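Local coordinates for protein P43 (Trichuris muris, PDB 6QIX) that is the major secreted protein of the whipworm parasite, tethers to matrix and inhibits interleukin-13 function, at residues A[54-59]-A[363-368]; A[343-348]-A[357-362]. One frame throughout, in Å; residues are numbered along the deposited sequence.

Interaction 1: residues A[54-59]-A[363-368]. With NAG (2-acetamido-2-deoxy-beta-D-glucopyranose), chain C; ACT (acetate ion), chain D; ACT (acetate ion), chain G.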
ATOM      1  N   ALA A  54      -5.149  19.690   9.130  1.00 60.34           N
ATOM      2  CA  ALA A  54      -5.034  18.233   9.069  1.00 58.79           C
ATOM      3  C   ALA A  54      -6.438  17.679   9.252  1.00 60.32           C
ATOM      4  O   ALA A  54      -6.886  17.427  10.370  1.00 61.16           O
ATOM      5  CB  ALA A  54      -4.073  17.704  10.128  1.00 55.95           C
ATOM      6  N   HIS A  55      -7.146  17.483   8.141  1.00 63.06           N
ATOM      7  CA  HIS A  55      -8.553  17.109   8.206  1.00 67.38           C
ATOM      8  C   HIS A  55      -8.787  15.608   8.264  1.00 55.14           C
ATOM      9  O   HIS A  55      -9.854  15.182   8.715  1.00 51.83           O
ATOM     10  CB  HIS A  55      -9.299  17.686   7.000  1.00 83.76           C
ATOM     11  CG  HIS A  55      -9.431  19.179   7.029  1.00 98.83           C
ATOM     12  ND1 HIS A  55     -10.019  19.856   8.078  1.00104.80           N
ATOM     13  CD2 HIS A  55      -9.055  20.125   6.136  1.00104.69           C
ATOM     14  CE1 HIS A  55      -9.998  21.153   7.830  1.00107.48           C
ATOM     15  NE2 HIS A  55      -9.419  21.343   6.658  1.00107.55           N
ATOM     16  N   ARG A  56      -7.836  14.800   7.818  1.00 48.62           N
ATOM     17  CA  ARG A  56      -8.001  13.356   7.881  1.00 43.24           C
ATOM     18  C   ARG A  56      -7.757  12.859   9.295  1.00 40.68           C
ATOM     19  O   ARG A  56      -6.918  13.401  10.027  1.00 41.03           O
ATOM     20  CB  ARG A  56      -7.034  12.656   6.923  1.00 39.02           C
ATOM     21  CG  ARG A  56      -7.167  13.091   5.489  1.00 36.83           C
ATOM     22  CD  ARG A  56      -6.082  12.485   4.577  1.00 35.24           C
ATOM     23  NE  ARG A  56      -6.116  13.139   3.273  1.00 35.72           N
ATOM     24  CZ  ARG A  56      -7.062  12.931   2.359  1.00 36.96           C
ATOM     25  NH1 ARG A  56      -8.023  12.051   2.592  1.00 38.05           N
ATOM     26  NH2 ARG A  56      -7.038  13.592   1.204  1.00 36.88           N
ATOM     27  N   ASN A  57      -8.470  11.797   9.666  1.00 37.61           N
ATOM     28  CA  ASN A  57      -8.184  11.068  10.902  1.00 38.05           C
ATOM     29  C   ASN A  57      -7.584   9.718  10.524  1.00 35.21           C
ATOM     30  O   ASN A  57      -8.304   8.814  10.109  1.00 36.03           O
ATOM     31  CB  ASN A  57      -9.437  10.892  11.750  1.00 41.91           C
ATOM     32  CG  ASN A  57      -9.211   9.977  12.942  1.00 46.88           C
ATOM     33  OD1 ASN A  57      -8.078   9.592  13.223  1.00 44.61           O
ATOM     34  ND2 ASN A  57     -10.298   9.620  13.655  1.00 53.18           N
ATOM     35  N   LEU A  58      -6.260   9.573  10.679  1.00 32.26           N
ATOM     36  CA  LEU A  58      -5.596   8.326  10.324  1.00 33.60           C
ATOM     37  C   LEU A  58      -5.414   7.399  11.514  1.00 37.68           C
ATOM     38  O   LEU A  58      -4.852   6.312  11.353  1.00 39.09           O
ATOM     39  CB  LEU A  58      -4.217   8.592   9.700  1.00 32.09           C
ATOM     40  CG  LEU A  58      -4.153   9.505   8.487  1.00 30.38           C
ATOM     41  CD1 LEU A  58      -2.704   9.602   7.946  1.00 30.71           C
ATOM     42  CD2 LEU A  58      -5.094   8.992   7.396  1.00 27.53           C
ATOM     43  N   THR A  59      -5.851   7.801  12.697  1.00 40.49           N
ATOM     44  CA  THR A  59      -5.707   6.939  13.858  1.00 45.16           C
ATOM     45  C   THR A  59      -6.389   5.607  13.600  1.00 46.63           C
ATOM     46  O   THR A  59      -7.535   5.564  13.157  1.00 47.56           O
ATOM     47  CB  THR A  59      -6.302   7.611  15.091  1.00 47.63           C
ATOM     48  OG1 THR A  59      -5.672   8.884  15.279  1.00 49.09           O
ATOM     49  CG2 THR A  59      -6.077   6.747  16.322  1.00 46.89           C
ATOM     50  N   LYS A 363     -11.018  10.300   1.405  1.00 26.73           N
ATOM     51  CA  LYS A 363     -11.693  11.280   0.574  1.00 30.66           C
ATOM     52  C   LYS A 363     -10.742  12.385   0.148  1.00 36.52           C
ATOM     53  O   LYS A 363      -9.847  12.785   0.902  1.00 38.98           O
ATOM     54  CB  LYS A 363     -12.880  11.873   1.334  1.00 32.33           C
ATOM     55  CG  LYS A 363     -14.132  10.993   1.271  1.00 34.78           C
ATOM     56  CD  LYS A 363     -15.283  11.529   2.101  1.00 37.00           C
ATOM     57  CE  LYS A 363     -16.449  10.565   2.037  1.00 39.53           C
ATOM     58  NZ  LYS A 363     -17.556  10.960   2.937  1.00 40.01           N
ATOM     59  N   ARG A 364     -10.927  12.870  -1.083  0.53 38.18           N
ATOM     60  CA  ARG A 364     -10.216  14.062  -1.520  0.53 39.39           C
ATOM     61  C   ARG A 364     -10.538  15.211  -0.575  0.53 39.55           C
ATOM     62  O   ARG A 364     -11.602  15.250   0.047  0.53 38.74           O
ATOM     63  CB  ARG A 364     -10.585  14.412  -2.964  0.53 39.83           C
ATOM     64  CG  ARG A 364      -9.823  13.574  -3.980  0.53 40.39           C
ATOM     65  CD  ARG A 364     -10.236  13.869  -5.398  0.53 38.05           C
ATOM     66  NE  ARG A 364      -9.626  15.095  -5.887  0.53 30.86           N
ATOM     67  CZ  ARG A 364      -9.829  15.605  -7.097  0.53 33.27           C
ATOM     68  NH1 ARG A 364     -10.634  14.995  -7.954  0.53 35.72           N
ATOM     69  NH2 ARG A 364      -9.231  16.732  -7.447  0.53 33.74           N
ATOM     70  N   VAL A 365      -9.599  16.151  -0.454  1.00 41.86           N
ATOM     71  CA  VAL A 365      -9.756  17.217   0.534  1.00 46.64           C
ATOM     72  C   VAL A 365     -11.098  17.920   0.363  1.00 47.45           C
ATOM     73  O   VAL A 365     -11.795  18.191   1.344  1.00 46.84           O
ATOM     74  CB  VAL A 365      -8.578  18.208   0.453  1.00 49.85           C
ATOM     75  CG1 VAL A 365      -7.252  17.504   0.786  1.00 49.16           C
ATOM     76  CG2 VAL A 365      -8.534  18.855  -0.928  1.00 53.01           C
ATOM     77  N   HIS A 366     -11.510  18.172  -0.884  1.00 47.09           N
ATOM     78  CA  HIS A 366     -12.772  18.878  -1.117  1.00 46.73           C
ATOM     79  C   HIS A 366     -14.000  18.020  -0.818  1.00 47.14           C
ATOM     80  O   HIS A 366     -15.082  18.571  -0.601  1.00 49.55           O
ATOM     81  CB  HIS A 366     -12.850  19.393  -2.563  1.00 47.37           C
ATOM     82  CG  HIS A 366     -13.237  18.345  -3.563  1.00 49.00           C
ATOM     83  ND1 HIS A 366     -12.307  17.616  -4.276  1.00 48.20           N
ATOM     84  CD2 HIS A 366     -14.453  17.903  -3.968  1.00 50.35           C
ATOM     85  CE1 HIS A 366     -12.935  16.767  -5.072  1.00 49.91           C
ATOM     86  NE2 HIS A 366     -14.237  16.921  -4.905  1.00 50.46           N
ATOM     87  N   GLU A 367     -13.872  16.693  -0.823  1.00 48.02           N
ATOM     88  CA  GLU A 367     -14.993  15.832  -0.467  1.00 48.88           C
ATOM     89  C   GLU A 367     -15.186  15.717   1.046  1.00 51.90           C
ATOM     90  O   GLU A 367     -16.265  15.314   1.484  1.00 52.06           O
ATOM     91  CB  GLU A 367     -14.793  14.428  -1.057  1.00 49.07           C
ATOM     92  CG  GLU A 367     -14.825  14.331  -2.592  1.00 47.94           C
ATOM     93  CD  GLU A 367     -14.330  12.977  -3.104  1.00 44.62           C
ATOM     94  OE1 GLU A 367     -13.491  12.312  -2.408  1.00 38.65           O
ATOM     95  OE2 GLU A 367     -14.779  12.587  -4.215  1.00 47.00           O
ATOM     96  N   LEU A 368     -14.169  16.037   1.848  1.00 55.37           N
ATOM     97  CA  LEU A 368     -14.257  15.899   3.305  1.00 56.12           C
ATOM     98  C   LEU A 368     -15.421  16.728   3.841  1.00 56.89           C
ATOM     99  O   LEU A 368     -15.266  17.464   4.807  1.00 59.55           O
ATOM    100  CB  LEU A 368     -12.950  16.327   3.975  1.00 56.02           C
ATOM    101  CG  LEU A 368     -11.752  15.391   3.761  1.00 56.46           C
ATOM    102  CD1 LEU A 368     -10.404  16.073   4.087  1.00 59.36           C
ATOM    103  CD2 LEU A 368     -11.876  14.102   4.578  1.00 54.62           C
TER
HETATM  104  C1  NAG C 401     -10.196   8.748  14.823  1.00 59.08           C
HETATM  105  C2  NAG C 401     -11.175   9.172  15.915  1.00 62.23           C
HETATM  106  C3  NAG C 401     -11.026   8.269  17.138  1.00 63.75           C
HETATM  107  C4  NAG C 401     -11.195   6.807  16.744  1.00 65.36           C
HETATM  108  C5  NAG C 401     -10.223   6.444  15.624  1.00 65.01           C
HETATM  109  C6  NAG C 401     -10.424   5.032  15.106  1.00 65.84           C
HETATM  110  C7  NAG C 401     -11.786  11.549  15.841  1.00 65.39           C
HETATM  111  C8  NAG C 401     -11.448  12.931  16.308  1.00 64.66           C
HETATM  112  N2  NAG C 401     -10.984  10.568  16.277  1.00 63.68           N
HETATM  113  O3  NAG C 401     -12.002   8.609  18.117  1.00 62.71           O
HETATM  114  O4  NAG C 401     -10.955   5.968  17.870  1.00 67.05           O
HETATM  115  O5  NAG C 401     -10.396   7.336  14.508  1.00 62.88           O
HETATM  116  O6  NAG C 401     -11.381   4.955  14.054  1.00 65.83           O
HETATM  117  O7  NAG C 401     -12.743  11.328  15.096  1.00 67.06           O
HETATM  118  C   ACT D 402      -4.164  15.793   2.465  1.00 40.38           C
HETATM  119  O   ACT D 402      -4.678  15.569   3.575  1.00 38.43           O
HETATM  120  OXT ACT D 402      -4.506  15.355   1.337  1.00 42.97           O
HETATM  121  CH3 ACT D 402      -2.909  16.690   2.516  1.00 44.12           C
HETATM  122  C   ACT G 405      -7.031  17.168  -4.998  1.00 53.09           C
HETATM  123  O   ACT G 405      -7.387  17.829  -6.015  1.00 52.61           O
HETATM  124  OXT ACT G 405      -7.690  16.332  -4.329  1.00 53.97           O
HETATM  125  CH3 ACT G 405      -5.582  17.365  -4.509  1.00 54.28           C

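Interaction 2: residues A[343-348]-A[357-362]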
ATOM      1  N   CYS A 343     -17.960  -4.262  -0.293  1.00 16.17           N
ATOM      2  CA  CYS A 343     -17.196  -3.329  -1.113  1.00 16.40           C
ATOM      3  C   CYS A 343     -15.698  -3.468  -0.831  1.00 15.79           C
ATOM      4  O   CYS A 343     -15.284  -3.850   0.266  1.00 16.47           O
ATOM      5  CB  CYS A 343     -17.590  -1.850  -0.814  1.00 17.89           C
ATOM      6  SG  CYS A 343     -19.353  -1.484  -0.828  1.00 22.68           S
ATOM      7  N   CYS A 344     -14.868  -3.094  -1.798  1.00 14.37           N
ATOM      8  CA  CYS A 344     -13.415  -3.219  -1.571  1.00 13.62           C
ATOM      9  C   CYS A 344     -12.725  -1.874  -1.355  1.00 12.62           C
ATOM     10  O   CYS A 344     -13.081  -0.850  -1.942  1.00 13.08           O
ATOM     11  CB  CYS A 344     -12.717  -3.956  -2.729  1.00 15.00           C
ATOM     12  SG  CYS A 344     -13.160  -5.703  -2.819  1.00 16.67           S
ATOM     13  N   HIS A 345     -11.728  -1.895  -0.499  1.00 14.36           N
ATOM     14  CA  HIS A 345     -10.905  -0.742  -0.207  1.00 14.36           C
ATOM     15  C   HIS A 345     -10.473  -0.075  -1.516  1.00 15.38           C
ATOM     16  O   HIS A 345      -9.972  -0.765  -2.417  1.00 15.67           O
ATOM     17  CB  HIS A 345      -9.680  -1.219   0.597  1.00 15.77           C
ATOM     18  CG  HIS A 345      -8.803  -0.112   1.071  1.00 16.47           C
ATOM     19  ND1 HIS A 345      -9.130   0.659   2.160  1.00 18.55           N
ATOM     20  CD2 HIS A 345      -7.656   0.405   0.566  1.00 17.30           C
ATOM     21  CE1 HIS A 345      -8.191   1.564   2.353  1.00 18.35           C
ATOM     22  NE2 HIS A 345      -7.285   1.436   1.392  1.00 19.95           N
ATOM     23  N   PRO A 346     -10.553   1.263  -1.619  1.00 13.55           N
ATOM     24  CA  PRO A 346     -10.813   2.244  -0.540  1.00 16.57           C
ATOM     25  C   PRO A 346     -12.295   2.578  -0.306  1.00 16.94           C
ATOM     26  O   PRO A 346     -12.629   3.597   0.310  1.00 17.66           O
ATOM     27  CB  PRO A 346     -10.075   3.487  -1.020  1.00 17.62           C
ATOM     28  CG  PRO A 346     -10.209   3.405  -2.516  1.00 16.14           C
ATOM     29  CD  PRO A 346     -10.067   1.907  -2.844  1.00 14.87           C
ATOM     30  N   TYR A 347     -13.182   1.705  -0.764  1.00 16.18           N
ATOM     31  CA  TYR A 347     -14.619   1.839  -0.539  1.00 15.62           C
ATOM     32  C   TYR A 347     -15.089   0.932   0.595  1.00 17.05           C
ATOM     33  O   TYR A 347     -14.431  -0.033   0.958  1.00 17.00           O
ATOM     34  CB  TYR A 347     -15.376   1.505  -1.826  1.00 16.82           C
ATOM     35  CG  TYR A 347     -15.059   2.429  -2.996  1.00 15.78           C
ATOM     36  CD1 TYR A 347     -15.891   3.520  -3.285  1.00 16.51           C
ATOM     37  CD2 TYR A 347     -13.935   2.224  -3.805  1.00 16.16           C
ATOM     38  CE1 TYR A 347     -15.626   4.355  -4.372  1.00 16.50           C
ATOM     39  CE2 TYR A 347     -13.662   3.058  -4.858  1.00 17.06           C
ATOM     40  CZ  TYR A 347     -14.501   4.122  -5.132  1.00 18.99           C
ATOM     41  OH  TYR A 347     -14.201   4.960  -6.186  1.00 17.73           O
ATOM     42  N   GLU A 348     -16.252   1.266   1.158  1.00 16.51           N
ATOM     43  CA  GLU A 348     -16.894   0.451   2.180  1.00 17.56           C
ATOM     44  C   GLU A 348     -18.405   0.536   1.980  1.00 16.90           C
ATOM     45  O   GLU A 348     -18.898   1.490   1.383  1.00 18.11           O
ATOM     46  CB  GLU A 348     -16.506   0.940   3.582  1.00 20.65           C
ATOM     47  CG  GLU A 348     -16.991   2.379   3.861  1.00 25.07           C
ATOM     48  CD  GLU A 348     -16.525   2.993   5.205  1.00 30.84           C
ATOM     49  OE1 GLU A 348     -15.898   2.324   6.057  1.00 32.44           O
ATOM     50  OE2 GLU A 348     -16.786   4.193   5.399  1.00 34.66           O
ATOM     51  N   VAL A 357     -19.323   3.524  -0.719  1.00 19.33           N
ATOM     52  CA  VAL A 357     -18.902   4.895  -0.481  1.00 19.57           C
ATOM     53  C   VAL A 357     -17.429   4.902  -0.106  1.00 19.21           C
ATOM     54  O   VAL A 357     -16.900   3.902   0.395  1.00 18.00           O
ATOM     55  CB  VAL A 357     -19.724   5.570   0.638  1.00 22.27           C
ATOM     56  CG1 VAL A 357     -21.152   5.639   0.264  1.00 24.62           C
ATOM     57  CG2 VAL A 357     -19.582   4.826   1.966  1.00 22.93           C
ATOM     58  N   VAL A 358     -16.756   6.032  -0.375  1.00 20.37           N
ATOM     59  CA  VAL A 358     -15.316   6.119  -0.104  1.00 20.68           C
ATOM     60  C   VAL A 358     -15.119   6.230   1.394  1.00 21.55           C
ATOM     61  O   VAL A 358     -15.872   6.941   2.084  1.00 21.24           O
ATOM     62  CB  VAL A 358     -14.683   7.316  -0.830  1.00 22.08           C
ATOM     63  CG1 VAL A 358     -13.199   7.422  -0.495  1.00 24.88           C
ATOM     64  CG2 VAL A 358     -14.873   7.157  -2.327  1.00 24.16           C
ATOM     65  N   LYS A 359     -14.152   5.484   1.924  1.00 21.75           N
ATOM     66  CA  LYS A 359     -13.801   5.621   3.330  1.00 22.75           C
ATOM     67  C   LYS A 359     -13.385   7.057   3.663  1.00 25.20           C
ATOM     68  O   LYS A 359     -12.735   7.744   2.862  1.00 22.96           O
ATOM     69  CB  LYS A 359     -12.684   4.648   3.659  1.00 22.39           C
ATOM     70  CG  LYS A 359     -13.107   3.182   3.705  1.00 23.48           C
ATOM     71  CD  LYS A 359     -11.903   2.300   4.132  1.00 25.78           C
ATOM     72  CE  LYS A 359     -12.193   0.805   3.890  1.00 28.10           C
ATOM     73  NZ  LYS A 359     -10.949  -0.061   4.148  1.00 26.29           N
ATOM     74  N   GLU A 360     -13.757   7.518   4.869  1.00 25.77           N
ATOM     75  CA  GLU A 360     -13.638   8.943   5.159  1.00 28.37           C
ATOM     76  C   GLU A 360     -12.192   9.419   5.053  1.00 25.14           C
ATOM     77  O   GLU A 360     -11.931  10.513   4.536  1.00 25.39           O
ATOM     78  CB  GLU A 360     -14.191   9.272   6.542  1.00 31.16           C
ATOM     79  CG  GLU A 360     -14.248  10.759   6.788  1.00 38.51           C
ATOM     80  CD  GLU A 360     -15.347  11.475   5.998  1.00 46.79           C
ATOM     81  OE1 GLU A 360     -16.272  10.809   5.441  1.00 44.21           O
ATOM     82  OE2 GLU A 360     -15.301  12.736   5.962  1.00 52.59           O
ATOM     83  N   TYR A 361     -11.239   8.623   5.542  1.00 24.48           N
ATOM     84  CA  TYR A 361      -9.865   9.105   5.543  1.00 24.59           C
ATOM     85  C   TYR A 361      -9.258   9.085   4.150  1.00 24.43           C
ATOM     86  O   TYR A 361      -8.184   9.656   3.968  1.00 25.54           O
ATOM     87  CB  TYR A 361      -8.975   8.300   6.515  1.00 25.52           C
ATOM     88  CG  TYR A 361      -8.808   6.834   6.202  1.00 23.48           C
ATOM     89  CD1 TYR A 361      -7.849   6.382   5.295  1.00 24.17           C
ATOM     90  CD2 TYR A 361      -9.602   5.890   6.826  1.00 24.55           C
ATOM     91  CE1 TYR A 361      -7.725   5.057   5.017  1.00 23.60           C
ATOM     92  CE2 TYR A 361      -9.460   4.562   6.563  1.00 25.29           C
ATOM     93  CZ  TYR A 361      -8.536   4.150   5.657  1.00 26.02           C
ATOM     94  OH  TYR A 361      -8.402   2.804   5.402  1.00 30.49           O
ATOM     95  N   CYS A 362      -9.933   8.482   3.168  1.00 22.52           N
ATOM     96  CA  CYS A 362      -9.441   8.473   1.793  1.00 22.39           C
ATOM     97  C   CYS A 362     -10.001   9.591   0.936  1.00 26.23           C
ATOM     98  O   CYS A 362      -9.520   9.781  -0.182  1.00 30.05           O
ATOM     99  CB  CYS A 362      -9.778   7.161   1.066  1.00 23.74           C
ATOM    100  SG  CYS A 362      -8.729   5.797   1.508  1.00 26.53           S
TER
HETATM  101  O   HOH W   1     -15.116   5.691   6.698  1.00 30.12           O
HETATM  102  O   HOH W   2     -17.568   6.689   4.342  1.00 42.24           O

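Interaction 1: residues A[54-59]-A[363-368]
Arg56, in the loop after helix 39-49, reaches the C-terminal tail at Lys363, Arg364 and Val365. The contact is small and lies on the surface. Its main link is side chain to backbone. Arg56 NH1 donates to Lys363 O over 2.6 Å, with an N-H...O angle of 140° and the donor tilted 23° from the carbonyl plane. Arg56 NH2 adds a weak bond to the same oxygen, so one carbonyl meets both ends of the guanidinium fork. The Arg56 chain is extended from CG to NE, which carries NE toward the tail; the guanidinium beyond it reaches Lys363 O. NH1 has a second acceptor in Tyr361 O. The NE/NH2 edge of the guanidinium meets an acetate ion near its plane, probably from the crystallisation liquor. NE bonds to the acetate O at 2.8 Å and NH2 to its OXT at 3.1 Å. Tyr43 and Tyr145 also hold this acetate, and Val365 CG1 lies 3.5 Å from its OXT.

The tail segment folds into a turn at 364-367, where Glu367 N bonds to Arg364 O. Glu367 OE1 also accepts from Arg364 N, while its OE2 makes a salt bridge with Arg134. The Lys363 side chain leads away from the loop, and its NZ pairs with Glu360. The side chain of Leu368, the last modelled residue, points toward the loop. Its CD1 meets His55 CB at 3.5 Å, although the His55 side chain is poorly ordered.

The loop carries an N-linked glycan beside this contact. Asn57 ND2 is bonded covalently to C1 of the N-acetylglucosamine. Its other terminal atom, OD1, closes an Asx turn by accepting from Thr59 N at 2.9 Å.

Interaction 2: residues A[343-348]-A[357-362]
Lys359 runs from the end of the strand 347-349/356-358 hairpin to His345, whose side chain it crosses at about a right angle. Its chain is extended beyond CG (chi2 -177°, chi3 -167°, chi4 173°). NZ meets the imidazole at its edge, near the ring plane, and donates to ND1 at 2.8 Å. His345 NE2 is hydrogen-bonded to Lys127 O, so both ring nitrogens have partners. The lysine charge probably disfavours a second proton on the ring. Tyr361 OH also approaches the ring edge, 3.3 Å from His345 CE1. Pro346, which follows a cis peptide bond, puts CB over the centre of one imidazole face. The same CB touches Cys362 SG at 3.7 Å, and that sulfur is in a disulfide with Cys131.

The antiparallel backbones join at Glu348 and Val357, a hydrogen-bonded pair. Just beyond the strands, Lys359 N makes a nearly straight bond to Pro346 O. At the non-hydrogen-bonded pair, Tyr347 and Val358 diverge. Even so, Val358 CG2 comes within 3.5 Å of Tyr347 CE1, and Phe243 stacks on the tyrosine ring.

Glu348 crosses Lys359 obliquely, its CD 3.7 Å from Lys359 CG, and the charged ends do not meet. Glu348 OE2 instead accepts from two waters, one bound by Glu360 N and the other donating to Val358 O at 2.8 Å.

The segments come along the chain in the order 54-59, 343-348, 357-362, 363-368. Interaction 2 is therefore local to the last hairpin, while interaction 1 ties the tail after it to a loop near the N-terminus, 304 residues away. Their centres are about 12 Å apart, and 357-362 runs directly into 363-368. Arg56 joins both: its NH1, bound to Lys363 O in interaction 1, probably also donates to Tyr361 O. Leu368 CD2 also packs on Glu360 O. Cys343-Cys356 ties strand 339-344 to hairpin strand 356-358, Cys244-Cys344 ties the former to the chain near 244, and Cys131-Cys362 anchors the hairpin's exit. The last and interaction 1 together probably hold the modelled C-terminal end against the N-terminal part.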